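Local coordinates for protein trypanothione-dependent glyoxalase I (PDB 2C21) that binds nickel(II) at sites shared between its two subunits, as a metalloprotein of the glyoxalase and bleomycin resistance protein superfamily, at residues R7-T12 and S57-E62; S108-F113 and E123-K128. All blocks are in the same frame, centred on the assembly; numbering follows the deposited sequence. Where two conformers were deposited one is given.

How the contacts relate
Contact 1 (R7-T12 with S57-E62) and contact 2 (S108-F113 with E123-K128) lie in different four-stranded sheets, their centres about 21 Å apart and not touching. Contact 1 is mostly buried, pairing strands 8-15 and 60-66 in parallel; contact 2 is partly buried, an antiparallel hairpin of strands 111-115 and 121-126. Each brings ligands to a nickel(II) ion: contact 1 an imidazole (H11) and a carboxylate (E62), contact 2 a carboxylate (E123). Within one chain they serve separate ions, because H11 and E62 share theirs with H80 and E123 of the second subunit, and E123 shares its own with H11 and E62 of that subunit. Contact 1 adds hydroxyl and water bridges, whereas contact 2 relies more on aromatic and aliphatic packing.

Contact 1 (R7-T12 and S57-E62). With NI (nickel (II) ion), chain G.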
loop_
_atom_site.group_PDB
_atom_site.type_symbol
_atom_site.label_atom_id
_atom_site.label_comp_id
_atom_site.label_asym_id
_atom_site.label_seq_id
_atom_site.Cartn_x
_atom_site.Cartn_y
_atom_site.Cartn_z
ATOM N N ARG A 7 10.587 -12.604 -0.486
ATOM C CA ARG A 7 9.750 -11.669 0.245
ATOM C C ARG A 7 8.692 -11.114 -0.678
ATOM O O ARG A 7 8.851 -11.134 -1.894
ATOM C CB ARG A 7 10.590 -10.537 0.829
ATOM C CG ARG A 7 11.670 -11.036 1.726
ATOM C CD ARG A 7 12.431 -9.928 2.430
ATOM N NE ARG A 7 13.434 -10.545 3.293
ATOM C CZ ARG A 7 14.563 -9.975 3.700
ATOM N NH1 ARG A 7 14.857 -8.730 3.365
ATOM N NH2 ARG A 7 15.399 -10.654 4.463
ATOM N N ARG A 8 7.614 -10.615 -0.089
ATOM C CA ARG A 8 6.483 -10.130 -0.851
ATOM C C ARG A 8 5.725 -9.069 -0.063
ATOM O O ARG A 8 5.564 -9.188 1.145
ATOM C CB ARG A 8 5.554 -11.300 -1.222
ATOM C CG ARG A 8 4.413 -10.935 -2.163
ATOM C CD ARG A 8 3.695 -12.193 -2.679
ATOM N NE ARG A 8 3.126 -13.004 -1.590
ATOM C CZ ARG A 8 1.844 -13.022 -1.209
ATOM N NH1 ARG A 8 0.922 -12.294 -1.825
ATOM N NH2 ARG A 8 1.465 -13.809 -0.198
ATOM N N MET A 9 5.299 -8.023 -0.763
ATOM C CA MET A 9 4.368 -7.021 -0.225
ATOM C C MET A 9 3.024 -7.686 0.008
ATOM O O MET A 9 2.427 -8.229 -0.943
ATOM C CB MET A 9 4.274 -5.838 -1.192
ATOM C CG MET A 9 3.386 -4.736 -0.739
ATOM S SD MET A 9 3.545 -3.235 -1.726
ATOM C CE MET A 9 5.143 -2.689 -1.152
ATOM N N LEU A 10 2.536 -7.662 1.248
ATOM C CA LEU A 10 1.291 -8.377 1.562
ATOM C C LEU A 10 0.064 -7.491 1.575
ATOM O O LEU A 10 -0.981 -7.850 1.022
ATOM C CB LEU A 10 1.410 -9.098 2.898
ATOM C CG LEU A 10 2.515 -10.144 2.966
ATOM C CD1 LEU A 10 2.375 -10.903 4.267
ATOM C CD2 LEU A 10 2.519 -11.123 1.776
ATOM N N HIS A 11 0.176 -6.336 2.222
ATOM C CA HIS A 11 -0.948 -5.403 2.281
ATOM C C HIS A 11 -0.550 -4.016 2.735
ATOM O O HIS A 11 0.553 -3.802 3.189
ATOM C CB HIS A 11 -2.094 -5.947 3.171
ATOM C CG HIS A 11 -1.721 -6.171 4.608
ATOM N ND1 HIS A 11 -1.470 -7.424 5.131
ATOM C CD2 HIS A 11 -1.594 -5.301 5.638
ATOM C CE1 HIS A 11 -1.191 -7.307 6.416
ATOM N NE2 HIS A 11 -1.250 -6.029 6.745
ATOM N N THR A 12 -1.485 -3.089 2.574
ATOM C CA THR A 12 -1.384 -1.735 3.079
ATOM C C THR A 12 -2.564 -1.521 4.006
ATOM O O THR A 12 -3.702 -1.876 3.663
ATOM C CB THR A 12 -1.445 -0.708 1.924
ATOM O OG1 THR A 12 -0.377 -0.957 1.008
ATOM C CG2 THR A 12 -1.338 0.680 2.436
ATOM N N SER A 57 -2.228 -14.942 -3.068
ATOM C CA SER A 57 -1.767 -14.611 -4.421
ATOM C C SER A 57 -1.817 -13.117 -4.777
ATOM O O SER A 57 -1.524 -12.747 -5.909
ATOM C CB SER A 57 -2.611 -15.391 -5.420
ATOM O OG SER A 57 -3.980 -15.041 -5.283
ATOM N N SER A 58 -2.190 -12.269 -3.821
ATOM C CA SER A 58 -2.459 -10.852 -4.067
ATOM C C SER A 58 -1.965 -10.009 -2.923
ATOM O O SER A 58 -1.852 -10.492 -1.794
ATOM C CB SER A 58 -3.950 -10.553 -4.158
ATOM O OG SER A 58 -4.585 -11.332 -5.127
ATOM N N THR A 59 -1.726 -8.739 -3.234
ATOM C CA THR A 59 -1.447 -7.698 -2.241
ATOM C C THR A 59 -2.766 -6.960 -2.014
ATOM O O THR A 59 -3.439 -6.535 -2.967
ATOM C CB THR A 59 -0.337 -6.764 -2.755
ATOM O OG1 THR A 59 0.834 -7.548 -3.021
ATOM C CG2 THR A 59 0.007 -5.678 -1.739
ATOM N N VAL A 60 -3.176 -6.873 -0.759
ATOM C CA VAL A 60 -4.533 -6.482 -0.442
ATOM C C VAL A 60 -4.577 -5.201 0.387
ATOM O O VAL A 60 -3.544 -4.585 0.660
ATOM C CB VAL A 60 -5.300 -7.660 0.227
ATOM C CG1 VAL A 60 -5.264 -8.885 -0.683
ATOM C CG2 VAL A 60 -4.742 -8.005 1.622
ATOM N N LEU A 61 -5.794 -4.807 0.747
ATOM C CA LEU A 61 -6.070 -3.649 1.574
ATOM C C LEU A 61 -6.611 -4.112 2.926
ATOM O O LEU A 61 -7.497 -4.978 2.985
ATOM C CB LEU A 61 -7.107 -2.762 0.866
ATOM C CG LEU A 61 -7.557 -1.468 1.542
ATOM C CD1 LEU A 61 -6.369 -0.557 1.830
ATOM C CD2 LEU A 61 -8.580 -0.764 0.648
ATOM N N GLU A 62 -6.049 -3.550 3.998
ATOM C CA GLU A 62 -6.485 -3.802 5.364
ATOM C C GLU A 62 -7.104 -2.543 5.945
ATOM O O GLU A 62 -6.442 -1.495 6.004
ATOM C CB GLU A 62 -5.309 -4.203 6.263
ATOM C CG GLU A 62 -5.724 -4.514 7.687
ATOM C CD GLU A 62 -4.546 -4.712 8.634
ATOM O OE1 GLU A 62 -3.387 -4.640 8.184
ATOM O OE2 GLU A 62 -4.799 -4.953 9.832
HETATM NI NI NI G . -1.157 -5.258 8.706
HETATM O O HOH W 1 1.091 -10.240 -4.008
HETATM O O HOH W 2 -1.332 -2.962 -0.900
HETATM O O HOH W 3 -1.738 -6.484 9.844
#
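H11 and E62 reach one nickel(II) ion from neighbouring parallel strands. H11 NE2 lies 2.1 Å from the metal. E62 OE1 binds it at 2.4 Å, and a water is a further ligand. The imidazole and carboxylate planes stand 86° apart, and E62 runs extended to the metal, its CG anti to the backbone N (chi1 -178°). H80 and E123 of the second subunit complete the site. The two strands are the first and last of a beta-alpha-beta-beta-beta module, the building block of this superfamily, and a strand of the second subunit continues the sheet beyond R8-T12. Backbone bonds join V60 N to L10 O, T12 N to V60 O and E62 N to T12 O, the last at 2.9 Å. The hydroxyl of T59 donates to M9 O over 2.7 Å, approaching from above the carbonyl plane, 40° out of it. Water 1 links that hydroxyl to R8 NH1, which also makes a weak bond to S58 O; R8 NE is salt-bridged to E127 of the second subunit. Apolar contacts fill in beside these: T59 CG2 meets M9 CG at 3.6 Å, and H11 CB rests 3.7 Å from V60 CG2.

Contact 2 (S108-F113 and E123-K128); sequences SGFMAF and ELLNEK. With NI (nickel (II) ion), chain H.
E123 and F113 face each other across a non-hydrogen-bonded antiparallel pair. From the strand, E123 CB meets F113 CE2 at 3.6 Å. CG, anti to the backbone N (chi1 -171°), then passes over the ring face as a CH-pi contact, 4.1 Å from the F113 centroid and 26° off the ring normal but offset toward the rim. CD lies near F113 CZ, and there the carboxylate, inclined 32° to the ring, divides its work: OE1 binds nickel(II) at 2.2 Å, while OE2 stays 3.5 Å from F113 CZ. M111 SD lies 3.8 Å from E123 OE2. H80 of the same chain and H11 and E62 of the second subunit also bind this ion, and the F113 ring meets that of H80 edge-to-face. Next along the ladder, A112 and L124 form the hydrogen-bonded pair, their side chains on the sheet face away from E123, with L124 N to A112 O at 2.9 Å. N126 N donates to F110 O where the strand gives way to a helix, N126 taking the N-cap position. On the face of E123, L125 CD2 sits 4.0 Å from M111 CB and also lies over one face of the F110 ring, near its rim. Before the strand, S108 OG accepts from F110 N in an ST turn. The pairing is the closing beta hairpin of the second beta-alpha-beta-beta-beta module, whose last strand carries a metal-binding glutamate, as in the glyoxalase fold.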
loop_
_atom_site.group_PDB
_atom_site.type_symbol
_atom_site.label_atom_id
_atom_site.label_comp_id
_atom_site.label_asym_id
_atom_site.label_seq_id
_atom_site.Cartn_x
_atom_site.Cartn_y
_atom_site.Cartn_z
ATOM N N SER A 108 -6.732 12.300 -21.334
ATOM C CA SER A 108 -6.290 11.145 -22.125
ATOM C C SER A 108 -6.924 9.820 -21.690
ATOM O O SER A 108 -7.081 8.914 -22.513
ATOM C CB SER A 108 -4.757 11.035 -22.107
ATOM O OG SER A 108 -4.273 10.453 -20.912
ATOM N N GLY A 109 -7.290 9.719 -20.409
ATOM C CA GLY A 109 -7.838 8.486 -19.832
ATOM C C GLY A 109 -6.783 7.631 -19.146
ATOM O O GLY A 109 -7.054 6.490 -18.777
ATOM N N PHE A 110 -5.583 8.176 -18.960
ATOM C CA PHE A 110 -4.487 7.433 -18.339
ATOM C C PHE A 110 -4.618 7.375 -16.813
ATOM O O PHE A 110 -4.322 6.349 -16.187
ATOM C CB PHE A 110 -3.133 8.056 -18.725
ATOM C CG PHE A 110 -1.969 7.512 -17.942
ATOM C CD1 PHE A 110 -1.584 6.185 -18.080
ATOM C CD2 PHE A 110 -1.274 8.317 -17.044
ATOM C CE1 PHE A 110 -0.520 5.674 -17.348
ATOM C CE2 PHE A 110 -0.202 7.812 -16.312
ATOM C CZ PHE A 110 0.173 6.490 -16.463
ATOM N N MET A 111 -5.075 8.475 -16.222
ATOM C CA MET A 111 -4.962 8.678 -14.777
ATOM C C MET A 111 -6.114 9.497 -14.206
ATOM O O MET A 111 -6.596 10.436 -14.829
ATOM C CB MET A 111 -3.633 9.378 -14.491
ATOM C CG MET A 111 -3.506 10.064 -13.135
ATOM S SD MET A 111 -1.872 10.824 -12.910
ATOM C CE MET A 111 -1.549 11.523 -14.524
ATOM N N ALA A 112 -6.546 9.133 -13.001
ATOM C CA ALA A 112 -7.493 9.941 -12.246
ATOM C C ALA A 112 -7.241 9.738 -10.775
ATOM O O ALA A 112 -6.611 8.757 -10.378
ATOM C CB ALA A 112 -8.932 9.577 -12.597
ATOM N N PHE A 113 -7.704 10.688 -9.976
ATOM C CA PHE A 113 -7.669 10.554 -8.530
ATOM C C PHE A 113 -9.075 10.703 -7.991
ATOM O O PHE A 113 -9.770 11.664 -8.320
ATOM C CB PHE A 113 -6.757 11.607 -7.898
ATOM C CG PHE A 113 -5.321 11.197 -7.830
ATOM C CD1 PHE A 113 -4.432 11.563 -8.829
ATOM C CD2 PHE A 113 -4.850 10.441 -6.756
ATOM C CE1 PHE A 113 -3.098 11.181 -8.766
ATOM C CE2 PHE A 113 -3.501 10.058 -6.683
ATOM C CZ PHE A 113 -2.632 10.428 -7.693
ATOM N N GLU A 123 -5.473 6.374 -6.701
ATOM C CA GLU A 123 -5.068 6.657 -8.064
ATOM C C GLU A 123 -5.566 5.546 -8.975
ATOM O O GLU A 123 -5.239 4.385 -8.767
ATOM C CB GLU A 123 -3.540 6.752 -8.159
ATOM C CG GLU A 123 -3.026 7.266 -9.505
ATOM C CD GLU A 123 -1.515 7.404 -9.519
ATOM O OE1 GLU A 123 -0.828 6.532 -8.979
ATOM O OE2 GLU A 123 -1.013 8.387 -10.074
ATOM N N LEU A 124 -6.365 5.919 -9.972
ATOM C CA LEU A 124 -6.842 5.005 -10.981
ATOM C C LEU A 124 -5.980 5.163 -12.216
ATOM O O LEU A 124 -5.835 6.269 -12.742
ATOM C CB LEU A 124 -8.298 5.317 -11.322
ATOM C CG LEU A 124 -9.257 5.249 -10.131
ATOM C CD1 LEU A 124 -10.641 5.738 -10.555
ATOM C CD2 LEU A 124 -9.313 3.829 -9.596
ATOM N N LEU A 125 -5.409 4.058 -12.672
ATOM C CA LEU A 125 -4.502 4.062 -13.805
ATOM C C LEU A 125 -4.939 3.079 -14.870
ATOM O O LEU A 125 -5.332 1.958 -14.566
ATOM C CB LEU A 125 -3.099 3.675 -13.361
ATOM C CG LEU A 125 -2.398 4.624 -12.388
ATOM C CD1 LEU A 125 -1.060 4.015 -12.008
ATOM C CD2 LEU A 125 -2.210 6.000 -13.002
ATOM N N ASN A 126 -4.841 3.492 -16.124
ATOM C CA ASN A 126 -4.980 2.537 -17.212
ATOM C C ASN A 126 -3.775 1.595 -17.169
ATOM O O ASN A 126 -2.641 2.006 -17.449
ATOM C CB ASN A 126 -5.063 3.247 -18.556
ATOM C CG ASN A 126 -5.368 2.291 -19.681
ATOM O OD1 ASN A 126 -6.478 2.282 -20.232
ATOM N ND2 ASN A 126 -4.395 1.454 -20.014
ATOM N N GLU A 127 -4.015 0.337 -16.812
ATOM C CA GLU A 127 -2.917 -0.558 -16.453
ATOM C C GLU A 127 -2.053 -0.884 -17.646
ATOM O O GLU A 127 -0.830 -0.979 -17.503
ATOM C CB GLU A 127 -3.421 -1.852 -15.818
ATOM C CG GLU A 127 -2.307 -2.834 -15.499
ATOM C CD GLU A 127 -2.775 -4.048 -14.700
ATOM O OE1 GLU A 127 -3.971 -4.132 -14.329
ATOM O OE2 GLU A 127 -1.929 -4.928 -14.439
ATOM N N LYS A 128 -2.691 -1.057 -18.809
ATOM C CA LYS A 128 -1.981 -1.348 -20.043
ATOM C C LYS A 128 -0.898 -0.290 -20.258
ATOM O O LYS A 128 0.301 -0.610 -20.293
ATOM C CB LYS A 128 -2.966 -1.397 -21.227
ATOM C CG LYS A 128 -2.402 -1.917 -22.536
ATOM C CD LYS A 128 -3.489 -1.926 -23.618
ATOM C CE LYS A 128 -2.946 -2.301 -24.996
ATOM N NZ LYS A 128 -1.980 -1.288 -25.528
HETATM NI NI NI H . 1.074 6.504 -7.794
HETATM O O HOH W 4 1.836 6.857 -9.538
#